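Local coordinates for Sn-glycerol-3-phosphate ABC transporter substrate-binding protein UspB (Mycobacterium tuberculosis, PDB 4MFI) that probably captures glycerophosphocholine outside the cell membrane and delivers it to an ATP-binding cassette importer, as the substrate-binding subunit of that transporter, at residues Asp118-Phe121 / Gly122-Gly125; Asn239-Arg242 / Asn243-Gly247; Arg319-Asn322 / Ala323-Ile327; Gly398-Ser401 / Ile402-Gly406. One frame throughout, in Å; residues are numbered along the deposited sequence. Where two conformers were deposited one is given.

Contact 1: Asp118-Phe121 / Gly122-Gly125; sequences DDLF and GQVG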
loop_
_atom_site.group_PDB
_atom_site.type_symbol
_atom_site.label_atom_id
_atom_site.label_comp_id
_atom_site.label_asym_id
_atom_site.label_seq_id
_atom_site.Cartn_x
_atom_site.Cartn_y
_atom_site.Cartn_z
ATOM N N ASP A 118 19.639 0.209 -10.095
ATOM C CA ASP A 118 20.640 0.957 -9.332
ATOM C C ASP A 118 21.739 1.616 -10.163
ATOM O O ASP A 118 22.097 2.774 -9.920
ATOM C CB ASP A 118 21.243 0.063 -8.257
ATOM C CG ASP A 118 20.181 -0.567 -7.393
ATOM O OD1 ASP A 118 19.576 -1.561 -7.848
ATOM O OD2 ASP A 118 19.921 -0.049 -6.282
ATOM N N ASP A 119 22.266 0.893 -11.145
ATOM C CA ASP A 119 23.286 1.464 -12.014
ATOM C C ASP A 119 22.716 2.640 -12.798
ATOM O O ASP A 119 23.350 3.691 -12.899
ATOM C CB ASP A 119 23.843 0.405 -12.968
ATOM C CG ASP A 119 24.790 -0.558 -12.279
ATOM O OD1 ASP A 119 25.201 -0.269 -11.134
ATOM O OD2 ASP A 119 25.133 -1.597 -12.885
ATOM N N LEU A 120 21.514 2.465 -13.336
ATOM C CA LEU A 120 20.838 3.545 -14.055
ATOM C C LEU A 120 20.537 4.759 -13.169
ATOM O O LEU A 120 20.678 5.897 -13.621
ATOM C CB LEU A 120 19.567 3.036 -14.749
ATOM C CG LEU A 120 19.755 2.178 -16.000
ATOM C CD1 LEU A 120 18.479 1.420 -16.347
ATOM C CD2 LEU A 120 20.174 3.047 -17.168
ATOM N N PHE A 121 20.126 4.521 -11.920
ATOM C CA PHE A 121 19.933 5.609 -10.956
ATOM C C PHE A 121 21.177 6.497 -10.919
ATOM O O PHE A 121 21.088 7.726 -10.975
ATOM C CB PHE A 121 19.715 5.060 -9.537
ATOM C CG PHE A 121 18.338 4.493 -9.270
ATOM C CD1 PHE A 121 17.250 4.791 -10.082
ATOM C CD2 PHE A 121 18.135 3.679 -8.161
ATOM C CE1 PHE A 121 15.988 4.271 -9.797
ATOM C CE2 PHE A 121 16.882 3.164 -7.868
ATOM C CZ PHE A 121 15.808 3.457 -8.689
ATOM N N GLY A 122 22.341 5.865 -10.812
ATOM C CA GLY A 122 23.586 6.593 -10.669
ATOM C C GLY A 122 24.051 7.232 -11.962
ATOM O O GLY A 122 24.756 8.232 -11.939
ATOM N N GLN A 123 23.658 6.650 -13.090
ATOM C CA GLN A 123 24.049 7.163 -14.399
ATOM C C GLN A 123 23.248 8.418 -14.740
ATOM O O GLN A 123 23.795 9.408 -15.239
ATOM C CB GLN A 123 23.831 6.084 -15.467
ATOM C CG GLN A 123 24.062 6.544 -16.901
ATOM C CD GLN A 123 23.823 5.434 -17.913
ATOM O OE1 GLN A 123 23.854 4.248 -17.575
ATOM N NE2 GLN A 123 23.580 5.817 -19.162
ATOM N N VAL A 124 21.953 8.367 -14.445
ATOM C CA VAL A 124 21.019 9.441 -14.764
ATOM C C VAL A 124 21.036 10.508 -13.659
ATOM O O VAL A 124 20.615 11.650 -13.869
ATOM C CB VAL A 124 19.595 8.844 -15.007
ATOM C CG1 VAL A 124 18.531 9.925 -15.158
ATOM C CG2 VAL A 124 19.611 7.954 -16.250
ATOM N N GLY A 125 21.547 10.145 -12.485
ATOM C CA GLY A 125 21.633 11.081 -11.375
ATOM C C GLY A 125 20.331 11.241 -10.608
ATOM O O GLY A 125 19.968 12.351 -10.203
#
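With CG of L120 swung beside its own backbone N (chi1 -74°) and CG of Q123 set trans to its N (chi1 174°), the two side chains run side by side in the same direction, one helical turn apart. Their contact is loose: methyl CD2 of L120 approaches OE1 of Q123 at 3.9 Å, an apolar group beside the amide oxygen of an otherwise extended chain. V124, a residue further on, lies closer to the backbone, its CG2 3.5 Å from the carbonyl O of L120. That same oxygen is the hub of the turn. It accepts a well-directed bond from V124 N (2.9 Å) and a weak one from Q123 N at 3.1 Å, whereas the stronger partner of Q123 N is D119 O at 3.0 Å. G122 N bonds to D118 O at 3.2 Å, completing the preceding turn. All this belongs to the short helix 118-124, which lies in the lobe of the periplasmic-binding-protein fold that carries the N terminus. The helix gives way at G125, whose phi is positive and whose N makes a weak 2.9 Å bond back to F121 O; at such backbone angles a CB would press on the carbonyl O of V124, a conformation suited to glycine. L120 and F121 are buried, and both meet L324 of helix 317-330; F121 also packs on H145 and V148 of strand 144-160. D118 lies at the other end of the helix, its OD1 accepting a hydrogen bond from H145 N.

Contact 2: Asn239-Arg242 / Asn243-Gly247; sequences NFYR and NSIHG
The last turn of helix 232-245 is tied together by a serine hydroxyl: S244 OG donates to the carbonyl O of Y241, three residues back, at 2.7 Å. A chi1 of 73° places OG between the backbone N and the carbonyl carbon of S244 and turns it back along the helix. Y241 O also receives a weak bond from I245 N, and S244 OG is hydrogen-bonded to W200 NE1 of strand 198-201, so this buried hydroxyl has partners in two elements. One turn of the same helix puts I245 over the phenol ring of Y241. Its CD1 lies 4.0 Å from the ring centroid, 23° off the normal, a CH-pi contact displaced toward the CE2-CZ side; the Y241 hydroxyl meanwhile bonds to L399 O. Here the helix runs out in the substrate-binding-protein fold, packed against helix 391-405 and strand 251-254. R242 O accepts H246 N at 2.9 Å and, weakly, I245 N, and CD2 at the edge of the imidazole comes within 3.3 Å of that oxygen. The extended R242 chain crosses H246 at about a right angle, CG 3.9 Å from CD2. Water links the arginine to N243, accepting from R242 NH1 at 3.0 Å and donating to N243 OD1 at 2.7 Å, while R242 NH2 bonds to G406 O and H246 NE2 to I402 O.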
loop_
_atom_site.group_PDB
_atom_site.type_symbol
_atom_site.label_atom_id
_atom_site.label_comp_id
_atom_site.label_asym_id
_atom_site.label_seq_id
_atom_site.Cartn_x
_atom_site.Cartn_y
_atom_site.Cartn_z
ATOM N N ASN A 239 -5.473 -13.339 18.192
ATOM C CA ASN A 239 -6.488 -13.396 19.235
ATOM C C ASN A 239 -7.001 -12.028 19.660
ATOM O O ASN A 239 -8.164 -11.893 20.004
ATOM C CB ASN A 239 -5.997 -14.213 20.431
ATOM C CG ASN A 239 -6.096 -15.703 20.179
ATOM O OD1 ASN A 239 -5.106 -16.426 20.226
ATOM N ND2 ASN A 239 -7.304 -16.167 19.891
ATOM N N PHE A 240 -6.151 -11.006 19.599
ATOM C CA PHE A 240 -6.606 -9.632 19.822
ATOM C C PHE A 240 -7.717 -9.291 18.825
ATOM O O PHE A 240 -8.780 -8.778 19.190
ATOM C CB PHE A 240 -5.435 -8.659 19.663
ATOM C CG PHE A 240 -5.845 -7.227 19.561
ATOM C CD1 PHE A 240 -6.063 -6.479 20.711
ATOM C CD2 PHE A 240 -5.996 -6.614 18.324
ATOM C CE1 PHE A 240 -6.431 -5.149 20.635
ATOM C CE2 PHE A 240 -6.386 -5.268 18.245
ATOM C CZ PHE A 240 -6.597 -4.547 19.402
ATOM N N TYR A 241 -7.456 -9.600 17.560
ATOM C CA TYR A 241 -8.410 -9.387 16.485
ATOM C C TYR A 241 -9.678 -10.226 16.691
ATOM O O TYR A 241 -10.789 -9.708 16.630
ATOM C CB TYR A 241 -7.712 -9.710 15.159
ATOM C CG TYR A 241 -8.600 -9.934 13.963
ATOM C CD1 TYR A 241 -8.887 -11.222 13.530
ATOM C CD2 TYR A 241 -9.121 -8.863 13.233
ATOM C CE1 TYR A 241 -9.670 -11.442 12.418
ATOM C CE2 TYR A 241 -9.907 -9.079 12.114
ATOM C CZ TYR A 241 -10.180 -10.374 11.716
ATOM O OH TYR A 241 -10.962 -10.609 10.610
ATOM N N ARG A 242 -9.518 -11.520 16.952
ATOM C CA ARG A 242 -10.676 -12.383 17.148
ATOM C C ARG A 242 -11.520 -11.920 18.328
ATOM O O ARG A 242 -12.751 -11.905 18.244
ATOM C CB ARG A 242 -10.245 -13.837 17.355
ATOM C CG ARG A 242 -11.407 -14.814 17.405
ATOM C CD ARG A 242 -10.912 -16.253 17.545
ATOM N NE ARG A 242 -12.041 -17.175 17.571
ATOM C CZ ARG A 242 -12.795 -17.380 18.645
ATOM N NH1 ARG A 242 -12.513 -16.741 19.776
ATOM N NH2 ARG A 242 -13.825 -18.217 18.591
ATOM N N ASN A 243 -10.867 -11.551 19.428
ATOM C CA ASN A 243 -11.590 -11.136 20.618
ATOM C C ASN A 243 -12.299 -9.805 20.419
ATOM O O ASN A 243 -13.355 -9.570 20.995
ATOM C CB ASN A 243 -10.661 -11.062 21.828
ATOM C CG ASN A 243 -10.199 -12.422 22.286
ATOM O OD1 ASN A 243 -10.811 -13.444 21.961
ATOM N ND2 ASN A 243 -9.125 -12.445 23.063
ATOM N N SER A 244 -11.728 -8.925 19.605
ATOM C CA SER A 244 -12.392 -7.650 19.350
ATOM C C SER A 244 -13.767 -7.879 18.724
ATOM O O SER A 244 -14.718 -7.140 19.001
ATOM C CB SER A 244 -11.528 -6.725 18.476
ATOM O OG SER A 244 -11.482 -7.155 17.125
ATOM N N ILE A 245 -13.872 -8.921 17.906
ATOM C CA ILE A 245 -15.094 -9.202 17.163
ATOM C C ILE A 245 -16.036 -10.103 17.944
ATOM O O ILE A 245 -17.247 -9.918 17.914
ATOM C CB ILE A 245 -14.754 -9.859 15.801
ATOM C CG1 ILE A 245 -13.958 -8.879 14.928
ATOM C CG2 ILE A 245 -16.012 -10.321 15.084
ATOM C CD1 ILE A 245 -13.220 -9.566 13.757
ATOM N N HIS A 246 -15.476 -11.069 18.657
ATOM C CA HIS A 246 -16.292 -12.073 19.311
ATOM C C HIS A 246 -16.392 -11.834 20.812
ATOM O O HIS A 246 -17.435 -11.384 21.289
ATOM C CB HIS A 246 -15.819 -13.474 18.912
ATOM C CG HIS A 246 -15.912 -13.709 17.435
ATOM N ND1 HIS A 246 -17.109 -13.955 16.800
ATOM C CD2 HIS A 246 -14.973 -13.665 16.462
ATOM C CE1 HIS A 246 -16.900 -14.078 15.501
ATOM N NE2 HIS A 246 -15.611 -13.902 15.270
ATOM N N GLY A 247 -15.307 -12.065 21.543
ATOM C CA GLY A 247 -15.331 -12.006 22.997
ATOM C C GLY A 247 -15.838 -10.706 23.597
ATOM O O GLY A 247 -16.781 -10.702 24.388
HETATM O O HOH W 1 -9.863 -15.625 20.775
#

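Contact 3: Arg319-Asn322 / Ala323-Ile327; sequences RKVN and ALKFI
The amide of N322 has the chain of K325 alongside, both side chains pointing the same way, and NZ of the lysine lies 3.8 Å beyond OD1, close to the line of the CG-OD1 bond. That is too long for a hydrogen bond and makes at most a weak electrostatic attraction. The F326 ring is carried away from the preceding turn by a trans chi1 (178°); only its CB comes near, 3.8 Å from N322 O, and the ring meets F60 edge-to-face. A third flat group, the R319 guanidinium, forms a salt bridge with D96 and a hydrogen bond to G35 O. V321 also touches the lysine: the two side chains cross obliquely, with V321 CG1 3.7 Å from K325 CE. Beneath them runs regular alpha-helical bonding, the amides of A323, L324, K325 and F326 bonding to the carbonyls of R319, K320, V321 and N322, four residues back, with A323 N 2.9 Å from R319 O. Within the lobe, helix 317-330 lays A323, F326 and I327 on V97 of strand 97-101, while V321 and L324 face helix 118-124.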
loop_
_atom_site.group_PDB
_atom_site.type_symbol
_atom_site.label_atom_id
_atom_site.label_comp_id
_atom_site.label_asym_id
_atom_site.label_seq_id
_atom_site.Cartn_x
_atom_site.Cartn_y
_atom_site.Cartn_z
ATOM N N ARG A 319 16.816 2.619 -24.715
ATOM C CA ARG A 319 15.426 2.714 -24.283
ATOM C C ARG A 319 15.289 2.639 -22.765
ATOM O O ARG A 319 14.407 3.280 -22.199
ATOM C CB ARG A 319 14.547 1.665 -24.973
ATOM C CG ARG A 319 14.434 1.875 -26.480
ATOM C CD ARG A 319 13.296 1.078 -27.105
ATOM N NE ARG A 319 11.986 1.619 -26.748
ATOM C CZ ARG A 319 11.367 2.584 -27.423
ATOM N NH1 ARG A 319 11.934 3.122 -28.503
ATOM N NH2 ARG A 319 10.179 3.015 -27.023
ATOM N N LYS A 320 16.160 1.881 -22.103
ATOM C CA LYS A 320 16.127 1.822 -20.638
ATOM C C LYS A 320 16.461 3.175 -20.017
ATOM O O LYS A 320 15.810 3.610 -19.060
ATOM C CB LYS A 320 17.080 0.750 -20.097
ATOM C CG LYS A 320 16.626 -0.662 -20.372
ATOM C CD LYS A 320 17.555 -1.675 -19.735
ATOM C CE LYS A 320 17.124 -3.075 -20.113
ATOM N NZ LYS A 320 18.058 -4.113 -19.609
ATOM N N VAL A 321 17.482 3.835 -20.557
ATOM C CA VAL A 321 17.854 5.158 -20.084
ATOM C C VAL A 321 16.680 6.124 -20.243
ATOM O O VAL A 321 16.346 6.853 -19.312
ATOM C CB VAL A 321 19.097 5.679 -20.821
ATOM C CG1 VAL A 321 19.341 7.147 -20.507
ATOM C CG2 VAL A 321 20.304 4.845 -20.431
ATOM N N ASN A 322 16.040 6.119 -21.410
ATOM C CA ASN A 322 14.914 7.028 -21.633
ATOM C C ASN A 322 13.736 6.725 -20.716
ATOM O O ASN A 322 13.067 7.635 -20.218
ATOM C CB ASN A 322 14.472 7.007 -23.096
ATOM C CG ASN A 322 15.513 7.593 -24.021
ATOM O OD1 ASN A 322 16.336 8.412 -23.606
ATOM N ND2 ASN A 322 15.484 7.183 -25.285
ATOM N N ALA A 323 13.492 5.440 -20.493
ATOM C CA ALA A 323 12.430 5.016 -19.593
ATOM C C ALA A 323 12.675 5.535 -18.174
ATOM O O ALA A 323 11.746 6.018 -17.511
ATOM C CB ALA A 323 12.299 3.501 -19.609
ATOM N N LEU A 324 13.922 5.459 -17.710
ATOM C CA LEU A 324 14.235 5.957 -16.374
ATOM C C LEU A 324 14.144 7.480 -16.290
ATOM O O LEU A 324 13.705 8.019 -15.273
ATOM C CB LEU A 324 15.604 5.471 -15.880
ATOM C CG LEU A 324 15.908 5.960 -14.457
ATOM C CD1 LEU A 324 14.888 5.396 -13.461
ATOM C CD2 LEU A 324 17.315 5.641 -14.017
ATOM N N LYS A 325 14.557 8.176 -17.349
ATOM C CA LYS A 325 14.381 9.628 -17.386
ATOM C C LYS A 325 12.913 9.988 -17.168
ATOM O O LYS A 325 12.590 10.924 -16.421
ATOM C CB LYS A 325 14.863 10.203 -18.717
ATOM C CG LYS A 325 16.371 10.200 -18.879
ATOM C CD LYS A 325 16.763 10.614 -20.295
ATOM C CE LYS A 325 18.268 10.685 -20.463
ATOM N NZ LYS A 325 18.648 10.955 -21.878
ATOM N N PHE A 326 12.022 9.245 -17.816
ATOM C CA PHE A 326 10.593 9.468 -17.632
ATOM C C PHE A 326 10.152 9.184 -16.200
ATOM O O PHE A 326 9.484 10.011 -15.569
ATOM C CB PHE A 326 9.774 8.619 -18.606
ATOM C CG PHE A 326 8.290 8.777 -18.432
ATOM C CD1 PHE A 326 7.644 9.917 -18.892
ATOM C CD2 PHE A 326 7.547 7.799 -17.783
ATOM C CE1 PHE A 326 6.283 10.074 -18.724
ATOM C CE2 PHE A 326 6.179 7.947 -17.612
ATOM C CZ PHE A 326 5.546 9.087 -18.086
ATOM N N ILE A 327 10.515 8.009 -15.692
ATOM C CA ILE A 327 10.117 7.610 -14.348
ATOM C C ILE A 327 10.631 8.595 -13.307
ATOM O O ILE A 327 9.879 9.006 -12.424
ATOM C CB ILE A 327 10.617 6.192 -14.015
ATOM C CG1 ILE A 327 9.858 5.155 -14.844
ATOM C CG2 ILE A 327 10.442 5.888 -12.538
ATOM C CD1 ILE A 327 10.444 3.770 -14.735
#

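Contact 4: Gly398-Ser401 / Ile402-Gly406; sequences GLES and IGLRG
Apolar contact is carried by E400 and L404, which lie side by side and point the same way: methyl CD1 of L404 touches CG of E400 at 3.6 Å and CD at 3.8 Å. E400 leaves the backbone with CG opposite its N (chi1 -164°) and stays extended; the leucine methyl lies along the chain from CG to the carboxylate carbon, while OE2 accepts a hydrogen bond from A203 N. Backbone hydrogen bonds form the second group. I402 N reaches G398 O at 3.0 Å, G403 N reaches L399 O at 2.9 Å, and L404 N, the shortest, reaches E400 O at 2.7 Å. These are the closing turns of helix 391-405, in the lobe of the binding-protein fold opposite the N terminus. R405 N still bonds to S401 O at 3.0 Å, but from above the carbonyl plane, and G406 N makes only a weak bond to I402 O before its positive phi takes the chain out of the helix. Among polar side chains, the R405 guanidinium, bent back at chi3 (-98°), has CA of S401 over one face, 3.7 Å above the guanidinium plane and offset toward its rim. Any link to the hydroxyl is doubtful, since S401 has two conformers. I402, inward, packs on V409 and F413 of helix 409-427.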
loop_
_atom_site.group_PDB
_atom_site.type_symbol
_atom_site.label_atom_id
_atom_site.label_comp_id
_atom_site.label_asym_id
_atom_site.label_seq_id
_atom_site.Cartn_x
_atom_site.Cartn_y
_atom_site.Cartn_z
ATOM N N GLY A 398 -8.021 -16.421 5.763
ATOM C CA GLY A 398 -7.936 -16.939 7.116
ATOM C C GLY A 398 -8.413 -15.936 8.150
ATOM O O GLY A 398 -9.170 -16.277 9.060
ATOM N N LEU A 399 -7.975 -14.690 8.013
ATOM C CA LEU A 399 -8.433 -13.638 8.911
ATOM C C LEU A 399 -9.941 -13.424 8.789
ATOM O O LEU A 399 -10.623 -13.185 9.792
ATOM C CB LEU A 399 -7.674 -12.341 8.637
ATOM C CG LEU A 399 -6.206 -12.383 9.067
ATOM C CD1 LEU A 399 -5.421 -11.242 8.421
ATOM C CD2 LEU A 399 -6.090 -12.329 10.590
ATOM N N GLU A 400 -10.472 -13.530 7.573
ATOM C CA GLU A 400 -11.907 -13.360 7.396
ATOM C C GLU A 400 -12.685 -14.513 8.040
ATOM O O GLU A 400 -13.768 -14.300 8.576
ATOM C CB GLU A 400 -12.280 -13.196 5.921
ATOM C CG GLU A 400 -13.688 -12.643 5.731
ATOM C CD GLU A 400 -14.107 -12.593 4.277
ATOM O OE1 GLU A 400 -14.305 -13.672 3.676
ATOM O OE2 GLU A 400 -14.245 -11.475 3.728
ATOM N N SER A 401 -12.125 -15.720 7.991
ATOM C CA SER A 401 -12.744 -16.881 8.632
ATOM C C SER A 401 -12.770 -16.725 10.154
ATOM O O SER A 401 -13.767 -17.041 10.807
ATOM C CB SER A 401 -11.986 -18.152 8.248
ATOM O OG SER A 401 -12.562 -19.300 8.843
ATOM N N ILE A 402 -11.668 -16.237 10.714
ATOM C CA ILE A 402 -11.598 -15.931 12.140
ATOM C C ILE A 402 -12.642 -14.866 12.485
ATOM O O ILE A 402 -13.386 -14.998 13.463
ATOM C CB ILE A 402 -10.179 -15.466 12.538
ATOM C CG1 ILE A 402 -9.190 -16.630 12.406
ATOM C CG2 ILE A 402 -10.152 -14.915 13.952
ATOM C CD1 ILE A 402 -7.727 -16.179 12.347
ATOM N N GLY A 403 -12.728 -13.834 11.646
ATOM C CA GLY A 403 -13.649 -12.731 11.879
ATOM C C GLY A 403 -15.125 -13.064 11.708
ATOM O O GLY A 403 -15.937 -12.743 12.580
ATOM N N LEU A 404 -15.486 -13.689 10.588
ATOM C CA LEU A 404 -16.896 -13.967 10.301
ATOM C C LEU A 404 -17.435 -15.208 10.994
ATOM O O LEU A 404 -18.611 -15.256 11.348
ATOM C CB LEU A 404 -17.133 -14.115 8.798
ATOM C CG LEU A 404 -16.972 -12.858 7.951
ATOM C CD1 LEU A 404 -17.176 -13.203 6.492
ATOM C CD2 LEU A 404 -17.965 -11.795 8.384
ATOM N N ARG A 405 -16.586 -16.217 11.167
ATOM C CA ARG A 405 -17.059 -17.515 11.647
ATOM C C ARG A 405 -16.473 -17.903 12.998
ATOM O O ARG A 405 -16.761 -18.985 13.521
ATOM C CB ARG A 405 -16.759 -18.596 10.609
ATOM C CG ARG A 405 -17.517 -18.393 9.312
ATOM C CD ARG A 405 -17.406 -19.605 8.400
ATOM N NE ARG A 405 -16.385 -19.445 7.368
ATOM C CZ ARG A 405 -15.134 -19.885 7.470
ATOM N NH1 ARG A 405 -14.730 -20.515 8.569
ATOM N NH2 ARG A 405 -14.285 -19.694 6.470
ATOM N N GLY A 406 -15.658 -17.021 13.565
ATOM C CA GLY A 406 -15.054 -17.285 14.858
ATOM C C GLY A 406 -14.092 -18.455 14.850
ATOM O O GLY A 406 -13.900 -19.104 15.877
#

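In the fold
Each contact lies within one continuous stretch of chain, on a helix or at its end, so along the chain they follow in series, none nesting in or crossing another, and none closes a loop longer than a turn or so. From the N terminus come contact 1 on helix 118-124, contact 2 on helix 232-245, contact 3 on helix 317-330 and contact 4 on helix 391-405. In space they form two pairs. Contacts 1 and 3 pack directly, with centres about 10 Å apart; contacts 2 and 4 do so too, joined by hydrogen bonds. The pairs lie on opposite sides of the chain's centre, contact 1 about 49 Å from contact 2 between centres, one pair in each lobe.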